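Local coordinates for lipase, class 3 (Penicillium roqueforti FM164, PDB 6L7N), which probably hydrolyses the ester bonds of triacylglycerols and related lipids, as expected of a fungal class 3 lipase of the alpha/beta-hydrolase superfamily, at residues Ser87-Val92 with Pro253-Phe258; Ala21-Asp26 with Met266-Gly271; Phe57-Ile62 with Ser81-Tyr86. All blocks are in the same frame, centred on the assembly; numbering follows the deposited sequence.

Contact 1. Residues Ser87-Val92 with Pro253-Phe258; sequences SVRNWV and PSLEDF
Phe-258 reaches from its 3-10 turn to helix 88-94, where its ring meets Val-88 at the edge and Arg-89 CB over a face. Val-88 CB lies near the ring plane, 3.9 Å from Phe-258 CZ, the two side chains crossing at about a right angle. Arg-89 lays CB over one ring face, toward the rim, while its NH1 stands 3.4 Å from Phe-258 CD2. With the guanidinium and ring planes 56° apart, this is an inclined approach and not a flat stack, CD2 sitting over one guanidinium face toward its rim. Val-92 CG2 reaches Phe-258 CE1 obliquely at 4.2 Å.

Leu-255 contributes a single methyl, CD2, which touches Val-92 CG1 at 3.5 Å. The same methyl meets Arg-89 CG at 3.6 Å, CG being anti to the backbone N (chi1 -177°) in a chain that bends at chi3. Water 1, in the plane of the Arg-89 guanidinium, bridges it to the backbone: it accepts from NH2 (2.8 Å) and donates to Leu-255 O (2.8 Å). Helix 88-94, which follows strand 77-83 and probably corresponds to the lid of related fungal lipases, meets here the loop after helix 246-249, with Val-88 also touching Ser-147 and Val-203.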
loop_
_atom_site.group_PDB
_atom_site.type_symbol
_atom_site.label_atom_id
_atom_site.label_comp_id
_atom_site.label_asym_id
_atom_site.label_seq_id
_atom_site.Cartn_x
_atom_site.Cartn_y
_atom_site.Cartn_z
ATOM N N SER A 87 5.667 3.331 -13.689
ATOM C CA SER A 87 6.843 4.109 -14.070
ATOM C C SER A 87 7.548 4.637 -12.818
ATOM O O SER A 87 7.616 5.842 -12.574
ATOM C CB SER A 87 6.446 5.256 -14.991
ATOM O OG SER A 87 5.865 4.753 -16.177
ATOM N N VAL A 88 8.071 3.709 -12.015
ATOM C CA VAL A 88 8.587 4.076 -10.691
ATOM C C VAL A 88 10.038 4.548 -10.760
ATOM O O VAL A 88 10.416 5.502 -10.072
ATOM C CB VAL A 88 8.415 2.903 -9.700
ATOM C CG1 VAL A 88 8.797 3.333 -8.264
ATOM C CG2 VAL A 88 6.981 2.401 -9.729
ATOM N N ARG A 89 10.879 3.899 -11.568
ATOM C CA ARG A 89 12.258 4.368 -11.692
ATOM C C ARG A 89 12.307 5.839 -12.098
ATOM O O ARG A 89 13.112 6.619 -11.563
ATOM C CB ARG A 89 13.033 3.509 -12.697
ATOM C CG ARG A 89 14.519 3.914 -12.822
ATOM C CD ARG A 89 15.250 3.097 -13.891
ATOM N NE ARG A 89 15.127 1.668 -13.632
ATOM C CZ ARG A 89 15.984 0.960 -12.903
ATOM N NH1 ARG A 89 15.780 -0.332 -12.722
ATOM N NH2 ARG A 89 17.050 1.538 -12.362
ATOM N N ASN A 90 11.449 6.245 -13.037
ATOM C CA ASN A 90 11.456 7.646 -13.459
ATOM C C ASN A 90 10.994 8.559 -12.341
ATOM O O ASN A 90 11.447 9.705 -12.250
ATOM C CB ASN A 90 10.579 7.841 -14.692
ATOM C CG ASN A 90 11.190 7.221 -15.915
ATOM O OD1 ASN A 90 12.135 6.440 -15.805
ATOM N ND2 ASN A 90 10.657 7.545 -17.084
ATOM N N TRP A 91 10.102 8.058 -11.485
ATOM C CA TRP A 91 9.653 8.804 -10.318
ATOM C C TRP A 91 10.807 9.032 -9.348
ATOM O O TRP A 91 11.039 10.157 -8.897
ATOM C CB TRP A 91 8.486 8.033 -9.666
ATOM C CG TRP A 91 7.834 8.671 -8.484
ATOM C CD1 TRP A 91 6.770 9.528 -8.489
ATOM C CD2 TRP A 91 8.189 8.473 -7.116
ATOM N NE1 TRP A 91 6.449 9.894 -7.194
ATOM C CE2 TRP A 91 7.304 9.255 -6.333
ATOM C CE3 TRP A 91 9.164 7.703 -6.473
ATOM C CZ2 TRP A 91 7.380 9.300 -4.940
ATOM C CZ3 TRP A 91 9.235 7.740 -5.086
ATOM C CH2 TRP A 91 8.342 8.530 -4.335
ATOM N N VAL A 92 11.573 7.980 -9.049
ATOM C CA VAL A 92 12.757 8.139 -8.198
ATOM C C VAL A 92 13.722 9.147 -8.814
ATOM O O VAL A 92 14.229 10.053 -8.139
ATOM C CB VAL A 92 13.445 6.778 -7.980
ATOM C CG1 VAL A 92 14.807 6.957 -7.297
ATOM C CG2 VAL A 92 12.539 5.835 -7.187
ATOM N N PRO A 253 18.525 8.025 -1.289
ATOM C CA PRO A 253 18.072 7.033 -2.277
ATOM C C PRO A 253 18.999 6.972 -3.483
ATOM O O PRO A 253 19.453 7.999 -3.986
ATOM C CB PRO A 253 16.677 7.537 -2.673
ATOM C CG PRO A 253 16.678 8.985 -2.331
ATOM C CD PRO A 253 17.525 9.086 -1.090
ATOM N N SER A 254 19.273 5.748 -3.941
ATOM C CA SER A 254 20.120 5.497 -5.103
ATOM C C SER A 254 19.398 4.558 -6.057
ATOM O O SER A 254 18.938 3.492 -5.642
ATOM C CB SER A 254 21.459 4.879 -4.690
ATOM O OG SER A 254 22.293 5.827 -4.023
ATOM N N LEU A 255 19.314 4.946 -7.332
ATOM C CA LEU A 255 18.728 4.063 -8.344
ATOM C C LEU A 255 19.442 2.717 -8.410
ATOM O O LEU A 255 18.838 1.707 -8.801
ATOM C CB LEU A 255 18.774 4.736 -9.717
ATOM C CG LEU A 255 17.745 5.790 -10.120
ATOM C CD1 LEU A 255 17.988 6.195 -11.561
ATOM C CD2 LEU A 255 16.339 5.249 -9.960
ATOM N N GLU A 256 20.731 2.671 -8.049
ATOM C CA GLU A 256 21.432 1.392 -8.071
ATOM C C GLU A 256 20.866 0.408 -7.050
ATOM O O GLU A 256 21.110 -0.800 -7.162
ATOM C CB GLU A 256 22.927 1.611 -7.835
ATOM C CG GLU A 256 23.238 2.232 -6.501
ATOM C CD GLU A 256 23.854 1.240 -5.534
ATOM O OE1 GLU A 256 24.298 1.663 -4.444
ATOM O OE2 GLU A 256 23.898 0.037 -5.867
ATOM N N ASP A 257 20.091 0.883 -6.078
ATOM C CA ASP A 257 19.445 0.009 -5.104
ATOM C C ASP A 257 18.061 -0.443 -5.545
ATOM O O ASP A 257 17.374 -1.140 -4.778
ATOM C CB ASP A 257 19.324 0.715 -3.745
ATOM C CG ASP A 257 20.674 0.930 -3.068
ATOM O OD1 ASP A 257 21.612 0.168 -3.345
ATOM O OD2 ASP A 257 20.792 1.861 -2.251
ATOM N N PHE A 258 17.648 -0.088 -6.771
ATOM C CA PHE A 258 16.234 -0.167 -7.135
ATOM C C PHE A 258 15.677 -1.584 -7.080
ATOM O O PHE A 258 14.471 -1.760 -6.850
ATOM C CB PHE A 258 16.018 0.432 -8.526
ATOM C CG PHE A 258 14.563 0.674 -8.866
ATOM C CD1 PHE A 258 13.828 1.638 -8.192
ATOM C CD2 PHE A 258 13.940 -0.056 -9.865
ATOM C CE1 PHE A 258 12.505 1.859 -8.496
ATOM C CE2 PHE A 258 12.613 0.166 -10.182
ATOM C CZ PHE A 258 11.893 1.118 -9.494
HETATM O O HOH W 1 18.885 -0.054 -11.005
#

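Contact 2. Residues Ala21-Asp26 with Met266-Gly271; sequences AAYYAD and MKTDAG
Tyr-23 and Tyr-24 each turn a ring face to segment 266-271, and two CH-pi contacts carry most of the pairing. Asp-269 CB stands over the centre of the Tyr-23 ring, 3.6 Å from its centroid and 12° off the normal. Its CG stands between the backbone N and the carbonyl carbon (chi1 73°), and the carboxylate leads away from the ring. Gly-271 CA lies 3.6 Å from the centroid of the Tyr-24 ring, over the face but displaced toward the hydroxyl end; so close an approach depends on glycine having no CB to run into CE1. Thr-268 O adds a van der Waals contact, 3.5 Å from Tyr-23 CD2.

Direct polar bonding between the segments is absent, and water 2 supplies a link: it accepts from Ala-25 N at 2.8 Å and donates to Gly-271 O at 2.9 Å, just beyond the N-cap residue Tyr-24. The tyrosine hydroxyls find their partners beyond the two segments. Tyr-23 OH is hydrogen-bonded to His-146 ND1, and Tyr-24 OH to Asn-42 OD1 and Lys-40 N. An alanine in place of Tyr-23 would probably open a gap beneath Asp-269 CB and Thr-268 O and leave His-146 ND1 without the tyrosine hydroxyl.

Charge pairing runs along the end of the modelled chain. Asp-269 OD1 forms a salt bridge with Lys-267 NZ at 3.5 Å and another with Lys-272 NZ, while a type I turn from Lys-267 to Ala-270 brings the chain round.

Segment 266-271 packs against the turn between helix 6-22 and helix 25-28: Thr-268 touches Val-16 on the first of these, and Ala-22 and Tyr-23 in turn pack on strand 77-83.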
loop_
_atom_site.group_PDB
_atom_site.type_symbol
_atom_site.label_atom_id
_atom_site.label_comp_id
_atom_site.label_asym_id
_atom_site.label_seq_id
_atom_site.Cartn_x
_atom_site.Cartn_y
_atom_site.Cartn_z
ATOM N N ALA A 21 -1.770 -9.033 -6.812
ATOM C CA ALA A 21 -2.849 -9.178 -7.784
ATOM C C ALA A 21 -3.182 -7.843 -8.440
ATOM O O ALA A 21 -3.543 -7.807 -9.621
ATOM C CB ALA A 21 -4.081 -9.772 -7.107
ATOM N N ALA A 22 -3.039 -6.739 -7.701
ATOM C CA ALA A 22 -3.343 -5.428 -8.263
ATOM C C ALA A 22 -2.554 -5.120 -9.530
ATOM O O ALA A 22 -2.972 -4.266 -10.316
ATOM C CB ALA A 22 -3.060 -4.314 -7.246
ATOM N N TYR A 23 -1.415 -5.767 -9.741
ATOM C CA TYR A 23 -0.641 -5.474 -10.938
ATOM C C TYR A 23 -1.192 -6.138 -12.190
ATOM O O TYR A 23 -0.774 -5.769 -13.289
ATOM C CB TYR A 23 0.811 -5.897 -10.746
ATOM C CG TYR A 23 1.607 -4.889 -9.942
ATOM C CD1 TYR A 23 2.240 -3.823 -10.563
ATOM C CD2 TYR A 23 1.712 -5.000 -8.562
ATOM C CE1 TYR A 23 2.976 -2.894 -9.820
ATOM C CE2 TYR A 23 2.439 -4.076 -7.812
ATOM C CZ TYR A 23 3.064 -3.028 -8.449
ATOM O OH TYR A 23 3.789 -2.116 -7.706
ATOM N N TYR A 24 -2.123 -7.083 -12.058
ATOM C CA TYR A 24 -2.607 -7.868 -13.192
ATOM C C TYR A 24 -3.805 -7.186 -13.837
ATOM O O TYR A 24 -4.868 -7.082 -13.212
ATOM C CB TYR A 24 -3.011 -9.275 -12.751
ATOM C CG TYR A 24 -1.867 -10.184 -12.418
ATOM C CD1 TYR A 24 -1.282 -10.142 -11.168
ATOM C CD2 TYR A 24 -1.379 -11.095 -13.347
ATOM C CE1 TYR A 24 -0.244 -10.965 -10.842
ATOM C CE2 TYR A 24 -0.329 -11.936 -13.029
ATOM C CZ TYR A 24 0.231 -11.869 -11.771
ATOM O OH TYR A 24 1.283 -12.683 -11.429
ATOM N N ALA A 25 -3.649 -6.771 -15.101
ATOM C CA ALA A 25 -4.780 -6.222 -15.847
ATOM C C ALA A 25 -5.965 -7.170 -15.851
ATOM O O ALA A 25 -7.119 -6.724 -15.849
ATOM C CB ALA A 25 -4.380 -5.906 -17.286
ATOM N N ASP A 26 -5.699 -8.479 -15.868
ATOM C CA ASP A 26 -6.780 -9.460 -15.792
ATOM C C ASP A 26 -7.614 -9.291 -14.531
ATOM O O ASP A 26 -8.794 -9.645 -14.520
ATOM C CB ASP A 26 -6.210 -10.868 -15.822
ATOM C CG ASP A 26 -5.055 -10.992 -16.766
ATOM O OD1 ASP A 26 -5.145 -10.423 -17.879
ATOM O OD2 ASP A 26 -4.041 -11.647 -16.407
ATOM N N MET A 266 7.291 -11.560 -1.773
ATOM C CA MET A 266 7.258 -12.121 -3.121
ATOM C C MET A 266 7.744 -11.082 -4.118
ATOM O O MET A 266 8.055 -9.942 -3.763
ATOM C CB MET A 266 5.849 -12.589 -3.514
ATOM C CG MET A 266 5.292 -13.712 -2.654
ATOM S SD MET A 266 4.952 -13.131 -0.987
ATOM C CE MET A 266 3.822 -14.370 -0.382
ATOM N N LYS A 267 7.813 -11.494 -5.384
ATOM C CA LYS A 267 7.994 -10.544 -6.473
ATOM C C LYS A 267 6.669 -9.833 -6.681
ATOM O O LYS A 267 5.833 -10.295 -7.464
ATOM C CB LYS A 267 8.438 -11.257 -7.748
ATOM C CG LYS A 267 9.156 -10.372 -8.726
ATOM C CD LYS A 267 9.827 -11.223 -9.789
ATOM C CE LYS A 267 9.468 -10.719 -11.158
ATOM N NZ LYS A 267 9.300 -9.241 -11.134
ATOM N N THR A 268 6.465 -8.709 -5.987
ATOM C CA THR A 268 5.117 -8.157 -5.895
ATOM C C THR A 268 4.591 -7.709 -7.255
ATOM O O THR A 268 3.394 -7.835 -7.532
ATOM C CB THR A 268 5.077 -6.991 -4.902
ATOM O OG1 THR A 268 5.549 -5.798 -5.542
ATOM C CG2 THR A 268 5.952 -7.278 -3.698
ATOM N N ASP A 269 5.457 -7.181 -8.121
ATOM C CA ASP A 269 4.994 -6.622 -9.389
ATOM C C ASP A 269 5.210 -7.552 -10.579
ATOM O O ASP A 269 5.287 -7.075 -11.716
ATOM C CB ASP A 269 5.652 -5.269 -9.660
ATOM C CG ASP A 269 7.101 -5.392 -10.058
ATOM O OD1 ASP A 269 7.717 -6.447 -9.779
ATOM O OD2 ASP A 269 7.630 -4.418 -10.639
ATOM N N ALA A 270 5.297 -8.864 -10.345
ATOM C CA ALA A 270 5.515 -9.804 -11.440
ATOM C C ALA A 270 4.427 -9.732 -12.503
ATOM O O ALA A 270 4.688 -10.091 -13.658
ATOM C CB ALA A 270 5.603 -11.234 -10.896
ATOM N N GLY A 271 3.219 -9.284 -12.150
ATOM C CA GLY A 271 2.114 -9.252 -13.094
ATOM C C GLY A 271 2.037 -8.044 -14.005
ATOM O O GLY A 271 1.142 -7.978 -14.850
HETATM O O HOH W 2 -1.123 -6.767 -16.283
#

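Contact 3. Residues Phe57-Ile62 with Ser81-Tyr86; sequences FSNATI and SFRGSY
Phe-57 and Phe-82 form the close-packed, apolar end of this contact. Phe-57 CZ approaches Phe-82 CE1 to 3.8 Å, and the planes, 56° apart, meet obliquely, neither stacked nor edge-to-face. Phe-82 is buried, resting also on Val-152, Ala-153 and Ala-156 of helix 148-161.

At the other end the contact is polar and wetter. Arg-83 grips one atom, Asn-59 OD1, end-on with two nitrogens: NH1 at 2.9 Å and NH2 at 3.0 Å. The oxygen lies in the guanidinium plane. Because NH1 and NH2 converge on it, both bonds are bent (148° and 143° at the hydrogens); both donors stand above the same face of the amide. Further bonds fix the guanidinium's rotation: Arg-83 NE donates to Gly-84 O at 2.8 Å, and NH1 also to Asp-64 O. Tyr-86 CD2 covers one guanidinium face over its centre. At the edge of the exposed Tyr-86 ring, water 3 donates to Asn-59 OD1 at 2.9 Å.

Strand 77-83 lies in the central mixed sheet expected of an alpha/beta-hydrolase, between strands 66-72 and 140-146, the latter leading into a probable nucleophile elbow.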
loop_
_atom_site.group_PDB
_atom_site.type_symbol
_atom_site.label_atom_id
_atom_site.label_comp_id
_atom_site.label_asym_id
_atom_site.label_seq_id
_atom_site.Cartn_x
_atom_site.Cartn_y
_atom_site.Cartn_z
ATOM N N PHE A 57 -11.311 -0.991 -11.157
ATOM C CA PHE A 57 -11.089 0.253 -11.873
ATOM C C PHE A 57 -9.728 0.175 -12.552
ATOM O O PHE A 57 -8.747 -0.255 -11.942
ATOM C CB PHE A 57 -11.200 1.459 -10.931
ATOM C CG PHE A 57 -10.483 1.296 -9.608
ATOM C CD1 PHE A 57 -11.071 0.604 -8.559
ATOM C CD2 PHE A 57 -9.244 1.877 -9.408
ATOM C CE1 PHE A 57 -10.421 0.468 -7.345
ATOM C CE2 PHE A 57 -8.588 1.750 -8.196
ATOM C CZ PHE A 57 -9.180 1.041 -7.162
ATOM N N SER A 58 -9.681 0.554 -13.825
ATOM C CA SER A 58 -8.533 0.268 -14.671
ATOM C C SER A 58 -7.718 1.527 -14.913
ATOM O O SER A 58 -8.245 2.643 -14.884
ATOM C CB SER A 58 -8.977 -0.311 -16.023
ATOM O OG SER A 58 -7.864 -0.561 -16.864
ATOM N N ASN A 59 -6.426 1.337 -15.163
ATOM C CA ASN A 59 -5.670 2.448 -15.711
ATOM C C ASN A 59 -6.078 2.649 -17.167
ATOM O O ASN A 59 -6.693 1.782 -17.803
ATOM C CB ASN A 59 -4.152 2.242 -15.552
ATOM C CG ASN A 59 -3.616 0.970 -16.237
ATOM O OD1 ASN A 59 -2.399 0.740 -16.262
ATOM N ND2 ASN A 59 -4.506 0.151 -16.778
ATOM N N ALA A 60 -5.761 3.824 -17.681
ATOM C CA ALA A 60 -6.256 4.208 -18.990
ATOM C C ALA A 60 -5.516 5.450 -19.462
ATOM O O ALA A 60 -4.411 5.734 -18.993
ATOM C CB ALA A 60 -7.765 4.461 -18.938
ATOM N N THR A 61 -6.103 6.166 -20.419
ATOM C CA THR A 61 -5.516 7.409 -20.894
ATOM C C THR A 61 -5.655 8.535 -19.881
ATOM O O THR A 61 -4.956 9.546 -20.002
ATOM C CB THR A 61 -6.171 7.829 -22.210
ATOM O OG1 THR A 61 -7.566 8.078 -21.989
ATOM C CG2 THR A 61 -6.027 6.732 -23.261
ATOM N N ILE A 62 -6.534 8.405 -18.887
ATOM C CA ILE A 62 -6.772 9.515 -17.967
ATOM C C ILE A 62 -6.263 9.241 -16.562
ATOM O O ILE A 62 -6.308 10.146 -15.714
ATOM C CB ILE A 62 -8.260 9.919 -17.942
ATOM C CG1 ILE A 62 -9.102 8.895 -17.189
ATOM C CG2 ILE A 62 -8.788 10.078 -19.366
ATOM C CD1 ILE A 62 -10.593 9.195 -17.233
ATOM N N SER A 81 -7.655 -2.674 -3.013
ATOM C CA SER A 81 -6.270 -2.785 -3.452
ATOM C C SER A 81 -5.976 -1.756 -4.531
ATOM O O SER A 81 -6.754 -1.623 -5.491
ATOM C CB SER A 81 -5.981 -4.187 -3.982
ATOM O OG SER A 81 -4.723 -4.227 -4.624
ATOM N N PHE A 82 -4.845 -1.053 -4.377
ATOM C CA PHE A 82 -4.406 -0.016 -5.306
ATOM C C PHE A 82 -3.071 -0.367 -5.948
ATOM O O PHE A 82 -2.115 -0.729 -5.248
ATOM C CB PHE A 82 -4.233 1.340 -4.601
ATOM C CG PHE A 82 -5.502 1.953 -4.119
ATOM C CD1 PHE A 82 -6.314 2.676 -4.975
ATOM C CD2 PHE A 82 -5.874 1.833 -2.791
ATOM C CE1 PHE A 82 -7.486 3.253 -4.514
ATOM C CE2 PHE A 82 -7.027 2.407 -2.328
ATOM C CZ PHE A 82 -7.845 3.119 -3.193
ATOM N N ARG A 83 -3.002 -0.218 -7.267
ATOM C CA ARG A 83 -1.758 -0.183 -8.023
ATOM C C ARG A 83 -1.597 1.219 -8.595
ATOM O O ARG A 83 -2.524 1.754 -9.217
ATOM C CB ARG A 83 -1.766 -1.228 -9.151
ATOM C CG ARG A 83 -0.419 -1.445 -9.822
ATOM C CD ARG A 83 -0.536 -1.508 -11.358
ATOM N NE ARG A 83 -0.753 -0.184 -11.934
ATOM C CZ ARG A 83 -1.292 0.046 -13.124
ATOM N NH1 ARG A 83 -1.453 1.297 -13.554
ATOM N NH2 ARG A 83 -1.650 -0.966 -13.900
ATOM N N GLY A 84 -0.434 1.821 -8.368
ATOM C CA GLY A 84 -0.114 3.109 -8.944
ATOM C C GLY A 84 0.619 2.960 -10.259
ATOM O O GLY A 84 0.716 1.877 -10.840
ATOM N N SER A 85 1.165 4.079 -10.731
ATOM C CA SER A 85 1.959 4.029 -11.944
ATOM C C SER A 85 3.119 3.060 -11.766
ATOM O O SER A 85 3.792 3.062 -10.734
ATOM C CB SER A 85 2.490 5.415 -12.290
ATOM O OG SER A 85 3.474 5.305 -13.301
ATOM N N TYR A 86 3.351 2.218 -12.768
ATOM C CA TYR A 86 4.530 1.364 -12.749
ATOM C C TYR A 86 5.757 2.045 -13.356
ATOM O O TYR A 86 6.801 1.403 -13.498
ATOM C CB TYR A 86 4.254 0.027 -13.448
ATOM C CG TYR A 86 3.509 0.096 -14.764
ATOM C CD1 TYR A 86 4.172 0.413 -15.943
ATOM C CD2 TYR A 86 2.145 -0.189 -14.833
ATOM C CE1 TYR A 86 3.503 0.472 -17.149
ATOM C CE2 TYR A 86 1.464 -0.135 -16.039
ATOM C CZ TYR A 86 2.151 0.198 -17.193
ATOM O OH TYR A 86 1.496 0.252 -18.404
HETATM O O HOH W 3 -0.956 -0.307 -18.488
#

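In the fold
Contact 2 is the most buried of the three; contacts 1 and 3 are partly buried, contact 1 lying furthest out, its centre about 18 Å from that of the chain. Contacts 2 and 3 hold neighbouring parts of the fold and touch, Tyr-23 CD1 packing 3.6 Å from Arg-83 CG, while contact 1 continues the chain from contact 3 into helix 88-94 with no other touch between them. Chemistry follows position. Contact 2 depends on aromatic faces with polar ends satisfied nearby, contact 3 joins an aromatic pair to a directly hydrogen-bonded arginine, and contact 1 packs valines, a leucine and a phenylalanine beside an arginine bridged by water. Contacts 1 and 3 are both nested within the chain loop closed by contact 2.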